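Long-range contacts in ribonucleoside-diphosphate reductase (Pseudomonas aeruginosa, PDB 5IM3), which binds the allosteric nucleotide dATP and probably reduces ribonucleoside diphosphates to deoxyribonucleoside diphosphates for DNA synthesis: residues A[354-360]-A[774-779]; A[286-292]-A[319-324]; A[586-590]-A[768-772]; A[666-670]-A[786-791]. All blocks are in the same frame, centred on the assembly; numbering follows the deposited sequence.

Interaction 1: residues A[354-360]-A[774-779]; sequences MSSTPTL and TIANIT
M354 lies across I775, its CG 3.7 Å from I775 CB, in a t, p, p conformation that curls the thioether along helix 773-779 until CE stands 3.7 Å from T779 CG2 and, more loosely, 4.5 Å from I778 CG2. The M354 and I775 CA atoms are 6.6 Å apart. Segment 354-360 leaves strand 353-355 extended, passes S356 at the N-cap position and turns into helix 357-362, whose first turn is closed by L360 N to S356 O at 3.0 Å. This bend cups I775: its CG2 lies 3.5 Å from S355 O and 3.9 Å from L360 CD1, and the latter atom also meets I778 CD1 at 4.1 Å. At the margin T357 OG1, hydrogen-bonded to Y307, approaches T774 CB at 3.8 Å. No hydrogen bond joins the segments; T779 OG1 (chi1 p) turns back to I775 O at 2.8 Å within its own helix. M663 of strand 659-663 touches both M354 and I775, and the backbone of M354 pairs with S606. Helix 773-779 thus packs on a strand-to-helix turn, strand 353-355 of the barrel sheet and helix 357-362, as in the α/β barrel of ribonucleotide reductases.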
loop_
_atom_site.group_PDB
_atom_site.type_symbol
_atom_site.label_atom_id
_atom_site.label_comp_id
_atom_site.label_asym_id
_atom_site.label_seq_id
_atom_site.Cartn_x
_atom_site.Cartn_y
_atom_site.Cartn_z
ATOM N N MET A 354 20.264 -47.482 -3.645
ATOM C CA MET A 354 21.216 -46.825 -2.759
ATOM C C MET A 354 20.640 -46.789 -1.355
ATOM O O MET A 354 19.532 -46.287 -1.147
ATOM C CB MET A 354 21.543 -45.409 -3.243
ATOM C CG MET A 354 22.736 -44.779 -2.539
ATOM S SD MET A 354 24.236 -45.784 -2.630
ATOM C CE MET A 354 24.502 -45.863 -4.401
ATOM N N SER A 355 21.394 -47.321 -0.402
ATOM C CA SER A 355 20.993 -47.249 0.990
ATOM C C SER A 355 20.937 -45.795 1.440
ATOM O O SER A 355 21.505 -44.897 0.812
ATOM C CB SER A 355 21.968 -48.039 1.863
ATOM O OG SER A 355 22.096 -49.372 1.398
ATOM N N SER A 356 20.234 -45.569 2.545
ATOM C CA SER A 356 20.108 -44.228 3.086
ATOM C C SER A 356 21.467 -43.704 3.545
ATOM O O SER A 356 22.423 -44.458 3.748
ATOM C CB SER A 356 19.129 -44.218 4.256
ATOM O OG SER A 356 19.597 -45.057 5.296
ATOM N N THR A 357 21.530 -42.387 3.719
ATOM C CA THR A 357 22.749 -41.724 4.181
ATOM C C THR A 357 23.336 -42.342 5.445
ATOM O O THR A 357 24.555 -42.577 5.475
ATOM C CB THR A 357 22.436 -40.232 4.373
ATOM O OG1 THR A 357 22.537 -39.565 3.105
ATOM C CG2 THR A 357 23.383 -39.572 5.369
ATOM N N PRO A 358 22.569 -42.617 6.506
ATOM C CA PRO A 358 23.202 -43.208 7.699
ATOM C C PRO A 358 23.748 -44.603 7.459
ATOM O O PRO A 358 24.808 -44.944 7.996
ATOM C CB PRO A 358 22.074 -43.198 8.745
ATOM C CG PRO A 358 20.825 -43.144 7.964
ATOM C CD PRO A 358 21.139 -42.344 6.728
ATOM N N THR A 359 23.058 -45.430 6.671
ATOM C CA THR A 359 23.598 -46.747 6.354
ATOM C C THR A 359 24.922 -46.615 5.615
ATOM O O THR A 359 25.926 -47.222 6.003
ATOM C CB THR A 359 22.594 -47.553 5.526
ATOM O OG1 THR A 359 21.447 -47.857 6.326
ATOM C CG2 THR A 359 23.213 -48.859 5.041
ATOM N N LEU A 360 24.946 -45.804 4.555
ATOM C CA LEU A 360 26.180 -45.595 3.804
ATOM C C LEU A 360 27.320 -45.150 4.707
ATOM O O LEU A 360 28.470 -45.567 4.521
ATOM C CB LEU A 360 25.948 -44.559 2.704
ATOM C CG LEU A 360 25.064 -45.001 1.539
ATOM C CD1 LEU A 360 24.897 -43.849 0.575
ATOM C CD2 LEU A 360 25.659 -46.223 0.838
ATOM N N THR A 774 21.279 -36.426 -0.983
ATOM C CA THR A 774 22.655 -36.876 -1.160
ATOM C C THR A 774 22.739 -38.061 -2.118
ATOM O O THR A 774 23.570 -38.070 -3.034
ATOM C CB THR A 774 23.267 -37.229 0.194
ATOM O OG1 THR A 774 23.226 -36.082 1.050
ATOM C CG2 THR A 774 24.714 -37.680 0.033
ATOM N N ILE A 775 21.886 -39.074 -1.927
ATOM C CA ILE A 775 22.046 -40.318 -2.674
ATOM C C ILE A 775 21.645 -40.166 -4.138
ATOM O O ILE A 775 22.117 -40.932 -4.986
ATOM C CB ILE A 775 21.257 -41.465 -2.009
ATOM C CG1 ILE A 775 19.761 -41.156 -1.959
ATOM C CG2 ILE A 775 21.800 -41.730 -0.605
ATOM C CD1 ILE A 775 18.928 -42.287 -1.372
ATOM N N ALA A 776 20.782 -39.203 -4.466
ATOM C CA ALA A 776 20.540 -38.886 -5.869
ATOM C C ALA A 776 21.765 -38.231 -6.495
ATOM O O ALA A 776 22.123 -38.534 -7.638
ATOM C CB ALA A 776 19.315 -37.979 -6.003
ATOM N N ASN A 777 22.425 -37.336 -5.756
ATOM C CA ASN A 777 23.674 -36.754 -6.234
ATOM C C ASN A 777 24.756 -37.815 -6.385
ATOM O O ASN A 777 25.564 -37.759 -7.319
ATOM C CB ASN A 777 24.144 -35.657 -5.278
ATOM C CG ASN A 777 23.277 -34.419 -5.336
ATOM O OD1 ASN A 777 22.204 -34.422 -5.942
ATOM N ND2 ASN A 777 23.738 -33.348 -4.705
ATOM N N ILE A 778 24.801 -38.782 -5.464
ATOM C CA ILE A 778 25.801 -39.841 -5.560
ATOM C C ILE A 778 25.584 -40.655 -6.829
ATOM O O ILE A 778 26.538 -40.999 -7.533
ATOM C CB ILE A 778 25.767 -40.729 -4.302
ATOM C CG1 ILE A 778 26.203 -39.925 -3.073
ATOM C CG2 ILE A 778 26.669 -41.952 -4.477
ATOM C CD1 ILE A 778 25.998 -40.647 -1.761
ATOM N N THR A 779 24.330 -40.968 -7.142
ATOM C CA THR A 779 23.995 -41.784 -8.300
ATOM C C THR A 779 23.764 -40.966 -9.565
ATOM O O THR A 779 23.650 -41.550 -10.646
ATOM C CB THR A 779 22.748 -42.626 -8.006
ATOM O OG1 THR A 779 21.658 -41.764 -7.661
ATOM C CG2 THR A 779 23.014 -43.599 -6.858
#

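Interaction 2: residues A[286-292]-A[319-324]; sequences AIDHERD and PQIFFM
A buried glutamine side chain bent back on itself dominates this contact: Q320 adopts m, m with chi3 near -59° and gives NE2 to D292 OD1 at 2.8 Å, with an N-H...O angle of 148°. It stands in the first turn of helix 319-330, where F323 N bonds P319 O and M324 N bonds Q320 O, both at 3.0 Å. Segment 286-292 passes through I287 and D288 extended, then enters a 3-10 turn at 289-292. D288 OD1 accepts from E290 N at 2.9 Å in an Asx turn, and D288 OD2 forms a salt bridge, with a weak hydrogen bond, to R291 NE at 3.4 Å. CA atoms of I287 and Q320 lie 6.7 Å apart, those of D292 and P319 7.0 Å. I287 (m, t) fills the apolar half: CG2 is 3.6 Å from Q320 CB, CD1 4.2 Å from I321 CG1, and CG1 3.9 Å from M324 CE. Y345 of helix 337-349 touches I287 and M324 and makes a weak hydrogen bond with Q320 OE1, while Y254 of helix 250-267 hydrogen-bonds D292 OD2. The carboxylate meets a neutral amide and a phenol, no opposite charge crossing the contact; a directional bond and the packing of I287 hold the loop to the helix.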
loop_
_atom_site.group_PDB
_atom_site.type_symbol
_atom_site.label_atom_id
_atom_site.label_comp_id
_atom_site.label_asym_id
_atom_site.label_seq_id
_atom_site.Cartn_x
_atom_site.Cartn_y
_atom_site.Cartn_z
ATOM N N ALA A 286 35.412 -60.113 -6.428
ATOM C CA ALA A 286 34.085 -59.676 -6.844
ATOM C C ALA A 286 34.054 -58.205 -7.234
ATOM O O ALA A 286 33.092 -57.767 -7.876
ATOM C CB ALA A 286 33.075 -59.932 -5.724
ATOM N N ILE A 287 35.080 -57.436 -6.867
ATOM C CA ILE A 287 35.090 -56.007 -7.147
ATOM C C ILE A 287 35.249 -55.780 -8.645
ATOM O O ILE A 287 36.102 -56.395 -9.302
ATOM C CB ILE A 287 36.202 -55.312 -6.347
ATOM C CG1 ILE A 287 35.887 -55.384 -4.845
ATOM C CG2 ILE A 287 36.358 -53.857 -6.789
ATOM C CD1 ILE A 287 36.977 -54.826 -3.947
ATOM N N ASP A 288 34.420 -54.891 -9.188
ATOM C CA ASP A 288 34.433 -54.519 -10.599
ATOM C C ASP A 288 34.987 -53.101 -10.702
ATOM O O ASP A 288 34.298 -52.135 -10.356
ATOM C CB ASP A 288 33.026 -54.614 -11.185
ATOM C CG ASP A 288 32.986 -54.350 -12.679
ATOM O OD1 ASP A 288 33.965 -53.802 -13.228
ATOM O OD2 ASP A 288 31.960 -54.684 -13.307
ATOM N N HIS A 289 36.230 -52.978 -11.172
ATOM C CA HIS A 289 36.877 -51.672 -11.252
ATOM C C HIS A 289 36.253 -50.771 -12.311
ATOM O O HIS A 289 36.438 -49.551 -12.253
ATOM C CB HIS A 289 38.367 -51.834 -11.553
ATOM C CG HIS A 289 38.662 -52.109 -12.995
ATOM N ND1 HIS A 289 38.548 -53.365 -13.549
ATOM C CD2 HIS A 289 39.063 -51.289 -13.995
ATOM C CE1 HIS A 289 38.868 -53.307 -14.830
ATOM N NE2 HIS A 289 39.183 -52.059 -15.126
ATOM N N GLU A 290 35.529 -51.335 -13.279
ATOM C CA GLU A 290 34.925 -50.516 -14.323
ATOM C C GLU A 290 33.778 -49.659 -13.802
ATOM O O GLU A 290 33.428 -48.663 -14.442
ATOM C CB GLU A 290 34.432 -51.402 -15.466
ATOM C CG GLU A 290 35.541 -51.915 -16.381
ATOM C CD GLU A 290 36.131 -50.828 -17.270
ATOM O OE1 GLU A 290 35.614 -49.691 -17.256
ATOM O OE2 GLU A 290 37.110 -51.113 -17.992
ATOM N N ARG A 291 33.183 -50.014 -12.664
ATOM C CA ARG A 291 32.080 -49.218 -12.138
ATOM C C ARG A 291 32.534 -47.866 -11.607
ATOM O O ARG A 291 31.683 -47.017 -11.324
ATOM C CB ARG A 291 31.346 -50.006 -11.054
ATOM C CG ARG A 291 30.971 -51.406 -11.516
ATOM C CD ARG A 291 29.940 -52.057 -10.621
ATOM N NE ARG A 291 29.750 -53.463 -10.964
ATOM C CZ ARG A 291 28.785 -54.231 -10.472
ATOM N NH1 ARG A 291 27.907 -53.727 -9.615
ATOM N NH2 ARG A 291 28.693 -55.501 -10.841
ATOM N N ASP A 292 33.844 -47.638 -11.478
ATOM C CA ASP A 292 34.336 -46.298 -11.176
ATOM C C ASP A 292 34.034 -45.326 -12.309
ATOM O O ASP A 292 33.900 -44.119 -12.074
ATOM C CB ASP A 292 35.841 -46.337 -10.906
ATOM C CG ASP A 292 36.172 -46.770 -9.493
ATOM O OD1 ASP A 292 35.244 -47.140 -8.743
ATOM O OD2 ASP A 292 37.368 -46.743 -9.130
ATOM N N PRO A 319 36.399 -45.992 -3.990
ATOM C CA PRO A 319 34.934 -46.066 -4.159
ATOM C C PRO A 319 34.372 -47.479 -4.143
ATOM O O PRO A 319 33.379 -47.733 -3.451
ATOM C CB PRO A 319 34.711 -45.371 -5.510
ATOM C CG PRO A 319 35.880 -44.469 -5.672
ATOM C CD PRO A 319 37.036 -45.212 -5.066
ATOM N N GLN A 320 34.960 -48.409 -4.898
ATOM C CA GLN A 320 34.421 -49.765 -4.920
ATOM C C GLN A 320 34.626 -50.472 -3.589
ATOM O O GLN A 320 33.831 -51.344 -3.223
ATOM C CB GLN A 320 35.053 -50.574 -6.053
ATOM C CG GLN A 320 34.801 -50.001 -7.436
ATOM C CD GLN A 320 33.325 -49.753 -7.706
ATOM O OE1 GLN A 320 32.510 -50.674 -7.656
ATOM N NE2 GLN A 320 32.974 -48.500 -7.978
ATOM N N ILE A 321 35.683 -50.117 -2.855
ATOM C CA ILE A 321 35.871 -50.673 -1.522
ATOM C C ILE A 321 34.878 -50.052 -0.550
ATOM O O ILE A 321 34.418 -50.715 0.387
ATOM C CB ILE A 321 37.335 -50.477 -1.078
ATOM C CG1 ILE A 321 38.228 -51.505 -1.789
ATOM C CG2 ILE A 321 37.476 -50.584 0.441
ATOM C CD1 ILE A 321 39.717 -51.342 -1.527
ATOM N N PHE A 322 34.524 -48.782 -0.755
ATOM C CA PHE A 322 33.458 -48.172 0.031
ATOM C C PHE A 322 32.160 -48.957 -0.113
ATOM O O PHE A 322 31.536 -49.335 0.885
ATOM C CB PHE A 322 33.260 -46.715 -0.396
ATOM C CG PHE A 322 31.971 -46.107 0.088
ATOM C CD1 PHE A 322 31.824 -45.709 1.407
ATOM C CD2 PHE A 322 30.908 -45.930 -0.782
ATOM C CE1 PHE A 322 30.637 -45.147 1.850
ATOM C CE2 PHE A 322 29.720 -45.368 -0.347
ATOM C CZ PHE A 322 29.586 -44.975 0.970
ATOM N N PHE A 323 31.744 -49.222 -1.353
ATOM C CA PHE A 323 30.520 -49.986 -1.566
ATOM C C PHE A 323 30.637 -51.388 -0.988
ATOM O O PHE A 323 29.647 -51.940 -0.494
ATOM C CB PHE A 323 30.188 -50.054 -3.060
ATOM C CG PHE A 323 29.690 -48.755 -3.634
ATOM C CD1 PHE A 323 28.746 -47.997 -2.962
ATOM C CD2 PHE A 323 30.169 -48.293 -4.852
ATOM C CE1 PHE A 323 28.287 -46.804 -3.487
ATOM C CE2 PHE A 323 29.712 -47.100 -5.384
ATOM C CZ PHE A 323 28.768 -46.353 -4.694
ATOM N N MET A 324 31.834 -51.972 -1.030
ATOM C CA MET A 324 32.022 -53.308 -0.478
ATOM C C MET A 324 31.953 -53.285 1.046
ATOM O O MET A 324 31.444 -54.229 1.660
ATOM C CB MET A 324 33.355 -53.888 -0.960
ATOM C CG MET A 324 33.637 -55.310 -0.493
ATOM S SD MET A 324 32.401 -56.509 -1.040
ATOM C CE MET A 324 32.806 -56.644 -2.780
#

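Interaction 3: residues A[586-590]-A[768-772]; sequences LCTEI and AIAPT
Two irregular segments run antiparallel without a hydrogen bond between them; E589 faces A768 with CA atoms 6.0 Å apart. Apolar contacts mark both ends. C587 (chi1 m) places CB 4.0 Å from P771 CD, and I590, in the m, m rotamer, swings CD1 to 3.7 Å from A768 CB. In the middle, oxygen atoms press on carbon. E589 points toward the other segment with chi1 p and chi2 m, so that CB sits 3.3 Å from I769 O, CG 4.0 Å from A768 CB, and OE2 3.3 Å from A770 CB; E589 O lies 3.7 Å from A768 CB. Both carboxylate oxygens are hydrogen-bonded to residues flanking the segments; the approach to A770 CB is van der Waals contact. The hydrogen bonds lie within one side or run to third parties. T588 takes a left-handed backbone conformation (70/35), and its OG1 makes a very short 2.5 Å bond to C587 O, while N585 OD1 receives the backbone N of both E589 and I590. Segment 768-772 is extended until T772, at the N-cap position of helix 773-779. The backbone of A873 bonds both E589 and I769, bridging the segments, and A768 pairs with L660. C587, two residues after N585 and two before E589, is consistent with the radical cysteine on the finger loop at the centre of this family's ten-stranded α/β barrel.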
loop_
_atom_site.group_PDB
_atom_site.type_symbol
_atom_site.label_atom_id
_atom_site.label_comp_id
_atom_site.label_asym_id
_atom_site.label_seq_id
_atom_site.Cartn_x
_atom_site.Cartn_y
_atom_site.Cartn_z
ATOM N N LEU A 586 9.880 -36.234 10.571
ATOM C CA LEU A 586 10.472 -34.955 10.196
ATOM C C LEU A 586 10.192 -34.604 8.736
ATOM O O LEU A 586 9.995 -33.430 8.400
ATOM C CB LEU A 586 11.979 -34.995 10.458
ATOM C CG LEU A 586 12.791 -33.765 10.042
ATOM C CD1 LEU A 586 12.319 -32.511 10.773
ATOM C CD2 LEU A 586 14.272 -34.001 10.297
ATOM N N CYS A 587 10.172 -35.604 7.854
ATOM C CA CYS A 587 10.054 -35.375 6.419
ATOM C C CYS A 587 8.693 -35.770 5.854
ATOM O O CYS A 587 8.480 -35.645 4.645
ATOM C CB CYS A 587 11.175 -36.126 5.689
ATOM S SG CYS A 587 12.831 -35.612 6.222
ATOM N N THR A 588 7.777 -36.254 6.697
ATOM C CA THR A 588 6.354 -36.410 6.375
ATOM C C THR A 588 6.086 -37.513 5.353
ATOM O O THR A 588 5.163 -37.395 4.549
ATOM C CB THR A 588 5.737 -35.091 5.887
ATOM O OG1 THR A 588 6.145 -34.821 4.540
ATOM C CG2 THR A 588 6.145 -33.938 6.797
ATOM N N GLU A 589 6.857 -38.604 5.378
ATOM C CA GLU A 589 6.573 -39.764 4.541
ATOM C C GLU A 589 6.395 -41.051 5.338
ATOM O O GLU A 589 6.094 -42.091 4.741
ATOM C CB GLU A 589 7.683 -39.965 3.496
ATOM C CG GLU A 589 8.931 -40.726 3.976
ATOM C CD GLU A 589 9.821 -39.902 4.880
ATOM O OE1 GLU A 589 9.436 -38.770 5.241
ATOM O OE2 GLU A 589 10.917 -40.389 5.224
ATOM N N ILE A 590 6.564 -41.013 6.657
ATOM C CA ILE A 590 6.530 -42.201 7.502
ATOM C C ILE A 590 5.251 -42.181 8.328
ATOM O O ILE A 590 4.850 -41.131 8.843
ATOM C CB ILE A 590 7.775 -42.259 8.409
ATOM C CG1 ILE A 590 9.049 -42.235 7.556
ATOM C CG2 ILE A 590 7.739 -43.488 9.298
ATOM C CD1 ILE A 590 9.177 -43.402 6.585
ATOM N N ALA A 768 8.085 -46.240 1.359
ATOM C CA ALA A 768 7.963 -44.833 1.712
ATOM C C ALA A 768 8.908 -44.055 0.812
ATOM O O ALA A 768 10.062 -44.458 0.637
ATOM C CB ALA A 768 8.298 -44.596 3.187
ATOM N N ILE A 769 8.422 -42.960 0.235
ATOM C CA ILE A 769 9.217 -42.131 -0.666
ATOM C C ILE A 769 9.709 -40.937 0.142
ATOM O O ILE A 769 8.956 -40.000 0.421
ATOM C CB ILE A 769 8.423 -41.699 -1.902
ATOM C CG1 ILE A 769 7.958 -42.924 -2.692
ATOM C CG2 ILE A 769 9.276 -40.797 -2.792
ATOM C CD1 ILE A 769 7.060 -42.586 -3.878
ATOM N N ALA A 770 10.978 -40.970 0.509
ATOM C CA ALA A 770 11.633 -39.937 1.285
ATOM C C ALA A 770 12.498 -39.066 0.389
ATOM O O ALA A 770 12.819 -39.447 -0.741
ATOM C CB ALA A 770 12.501 -40.570 2.376
ATOM N N PRO A 771 12.893 -37.882 0.854
ATOM C CA PRO A 771 13.869 -37.094 0.094
ATOM C C PRO A 771 15.161 -37.877 -0.080
ATOM O O PRO A 771 15.495 -38.751 0.722
ATOM C CB PRO A 771 14.071 -35.842 0.957
ATOM C CG PRO A 771 12.823 -35.750 1.783
ATOM C CD PRO A 771 12.431 -37.168 2.055
ATOM N N THR A 772 15.888 -37.559 -1.151
ATOM C CA THR A 772 17.077 -38.313 -1.544
ATOM C C THR A 772 18.191 -37.369 -1.964
ATOM O O THR A 772 18.938 -37.649 -2.908
ATOM C CB THR A 772 16.766 -39.280 -2.684
ATOM O OG1 THR A 772 16.414 -38.533 -3.855
ATOM C CG2 THR A 772 15.622 -40.216 -2.317
#

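Interaction 4: residues A[666-670]-A[786-791]; sequences QDALY and EPTYQN
This buried, chiefly polar contact joins helix 665-672 to the loop that runs toward strand 792-795. Q666 and Y670, one helical turn apart with Y670 N bonded to Q666 O at 3.1 Å, both point at the loop, and the CA atoms of Q666 and P787 lie 5.7 Å apart. From E786 to T788 the backbone is polyproline-like. Q666 (t, p) lays CB 3.4 Å from E786 O and accepts T788 N at OE1, 3.1 Å away and nearly linear at 164°. The helix directly follows strand 659-663, so the bonds tie a helix of the reductase's α/β barrel domain to a connection of the same domain. Y670 (chi1 m), stacked on Y848, receives T788 OG1 at its OH, 2.6 Å off. Y670 OH also donates to a water at 2.5 Å, which donates in turn to N791 OD1 at 2.5 Å; the N791 amide nitrogen binds Y848 O. A second water lies 3.1 Å from Q666 N and 2.7 Å from E786 O.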
loop_
_atom_site.group_PDB
_atom_site.type_symbol
_atom_site.label_atom_id
_atom_site.label_comp_id
_atom_site.label_asym_id
_atom_site.label_seq_id
_atom_site.Cartn_x
_atom_site.Cartn_y
_atom_site.Cartn_z
ATOM N N GLN A 666 11.880 -37.896 -12.340
ATOM C CA GLN A 666 11.882 -36.889 -13.395
ATOM C C GLN A 666 12.789 -37.311 -14.542
ATOM O O GLN A 666 12.427 -37.170 -15.716
ATOM C CB GLN A 666 12.316 -35.537 -12.822
ATOM C CG GLN A 666 12.570 -34.444 -13.858
ATOM C CD GLN A 666 11.300 -33.944 -14.519
ATOM O OE1 GLN A 666 10.771 -32.895 -14.154
ATOM N NE2 GLN A 666 10.808 -34.690 -15.499
ATOM N N ASP A 667 13.969 -37.847 -14.223
ATOM C CA ASP A 667 14.874 -38.319 -15.264
ATOM C C ASP A 667 14.294 -39.520 -16.003
ATOM O O ASP A 667 14.530 -39.679 -17.205
ATOM C CB ASP A 667 16.232 -38.665 -14.656
ATOM C CG ASP A 667 16.985 -37.436 -14.176
ATOM O OD1 ASP A 667 16.430 -36.321 -14.272
ATOM O OD2 ASP A 667 18.127 -37.586 -13.694
ATOM N N ALA A 668 13.534 -40.368 -15.310
ATOM C CA ALA A 668 12.869 -41.473 -15.991
ATOM C C ALA A 668 11.819 -40.962 -16.969
ATOM O O ALA A 668 11.612 -41.560 -18.030
ATOM C CB ALA A 668 12.238 -42.420 -14.970
ATOM N N LEU A 669 11.137 -39.864 -16.624
ATOM C CA LEU A 669 10.200 -39.248 -17.560
ATOM C C LEU A 669 10.920 -38.760 -18.812
ATOM O O LEU A 669 10.433 -38.954 -19.931
ATOM C CB LEU A 669 9.465 -38.085 -16.887
ATOM C CG LEU A 669 8.458 -38.403 -15.781
ATOM C CD1 LEU A 669 7.948 -37.111 -15.161
ATOM C CD2 LEU A 669 7.297 -39.229 -16.305
ATOM N N TYR A 670 12.078 -38.117 -18.642
ATOM C CA TYR A 670 12.850 -37.661 -19.793
ATOM C C TYR A 670 13.128 -38.808 -20.756
ATOM O O TYR A 670 12.957 -38.671 -21.973
ATOM C CB TYR A 670 14.169 -37.033 -19.333
ATOM C CG TYR A 670 14.044 -35.732 -18.565
ATOM C CD1 TYR A 670 12.979 -34.863 -18.780
ATOM C CD2 TYR A 670 15.005 -35.367 -17.629
ATOM C CE1 TYR A 670 12.873 -33.673 -18.080
ATOM C CE2 TYR A 670 14.907 -34.183 -16.923
ATOM C CZ TYR A 670 13.841 -33.338 -17.154
ATOM O OH TYR A 670 13.744 -32.156 -16.456
ATOM N N GLU A 786 10.658 -35.327 -7.343
ATOM C CA GLU A 786 10.617 -33.895 -7.584
ATOM C C GLU A 786 10.707 -33.600 -9.080
ATOM O O GLU A 786 11.505 -34.221 -9.790
ATOM C CB GLU A 786 11.772 -33.198 -6.864
ATOM C CG GLU A 786 11.751 -33.335 -5.347
ATOM C CD GLU A 786 10.800 -32.359 -4.684
ATOM O OE1 GLU A 786 10.509 -31.307 -5.293
ATOM O OE2 GLU A 786 10.341 -32.644 -3.556
ATOM N N PRO A 787 9.914 -32.661 -9.590
ATOM C CA PRO A 787 10.218 -32.097 -10.905
ATOM C C PRO A 787 11.486 -31.267 -10.825
ATOM O O PRO A 787 11.830 -30.723 -9.775
ATOM C CB PRO A 787 8.994 -31.229 -11.216
ATOM C CG PRO A 787 8.460 -30.855 -9.872
ATOM C CD PRO A 787 8.714 -32.045 -8.994
ATOM N N THR A 788 12.199 -31.192 -11.943
ATOM C CA THR A 788 13.415 -30.391 -11.996
ATOM C C THR A 788 13.132 -28.982 -11.496
ATOM O O THR A 788 12.235 -28.302 -12.002
ATOM C CB THR A 788 13.953 -30.351 -13.430
ATOM O OG1 THR A 788 14.192 -31.687 -13.887
ATOM C CG2 THR A 788 15.252 -29.551 -13.506
ATOM N N TYR A 789 13.893 -28.548 -10.490
ATOM C CA TYR A 789 13.704 -27.201 -9.963
ATOM C C TYR A 789 14.184 -26.149 -10.960
ATOM O O TYR A 789 13.557 -25.092 -11.104
ATOM C CB TYR A 789 14.427 -27.050 -8.624
ATOM C CG TYR A 789 14.087 -25.766 -7.904
ATOM C CD1 TYR A 789 12.866 -25.612 -7.258
ATOM C CD2 TYR A 789 14.982 -24.706 -7.872
ATOM C CE1 TYR A 789 12.547 -24.441 -6.600
ATOM C CE2 TYR A 789 14.673 -23.529 -7.214
ATOM C CZ TYR A 789 13.451 -23.404 -6.580
ATOM O OH TYR A 789 13.128 -22.237 -5.924
ATOM N N GLN A 790 15.285 -26.417 -11.658
ATOM C CA GLN A 790 15.734 -25.544 -12.733
ATOM C C GLN A 790 16.714 -26.310 -13.609
ATOM O O GLN A 790 17.587 -27.018 -13.102
ATOM C CB GLN A 790 16.380 -24.265 -12.190
ATOM C CG GLN A 790 17.437 -24.504 -11.131
ATOM C CD GLN A 790 17.957 -23.213 -10.531
ATOM O OE1 GLN A 790 17.660 -22.122 -11.021
ATOM N NE2 GLN A 790 18.734 -23.330 -9.459
ATOM N N ASN A 791 16.556 -26.165 -14.927
ATOM C CA ASN A 791 17.406 -26.856 -15.891
ATOM C C ASN A 791 18.832 -26.325 -15.917
ATOM O O ASN A 791 19.662 -26.877 -16.644
ATOM C CB ASN A 791 16.796 -26.747 -17.289
ATOM C CG ASN A 791 15.425 -27.389 -17.378
ATOM O OD1 ASN A 791 15.221 -28.512 -16.915
ATOM N ND2 ASN A 791 14.474 -26.675 -17.970
HETATM O O HOH W 1 12.721 -36.676 -9.674
HETATM O O HOH W 2 13.052 -29.754 -16.781
#

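Interactions 1 and 4 are buried, whereas 2 and 3 are partly buried, with 2 the farthest from the chain centre. Burial does not dictate chemistry: interaction 1 is apolar, interaction 4 rests on hydrogen bonds and waters, interaction 2 mixes both, and interaction 3 has neither waters nor bonds across it. Interactions 1 and 2 touch, through L360 with F322 and M354 with F323, so helix 319-330 links them. Residues 768-772 lead straight into helix 773-779, so interactions 3 and 1 adjoin in sequence. Strand 659-663 underlies both 1 and 3 and continues into the helix of interaction 4; interaction 4 comes no nearer than about 7 Å (nearest atoms) to interactions 1 and 3.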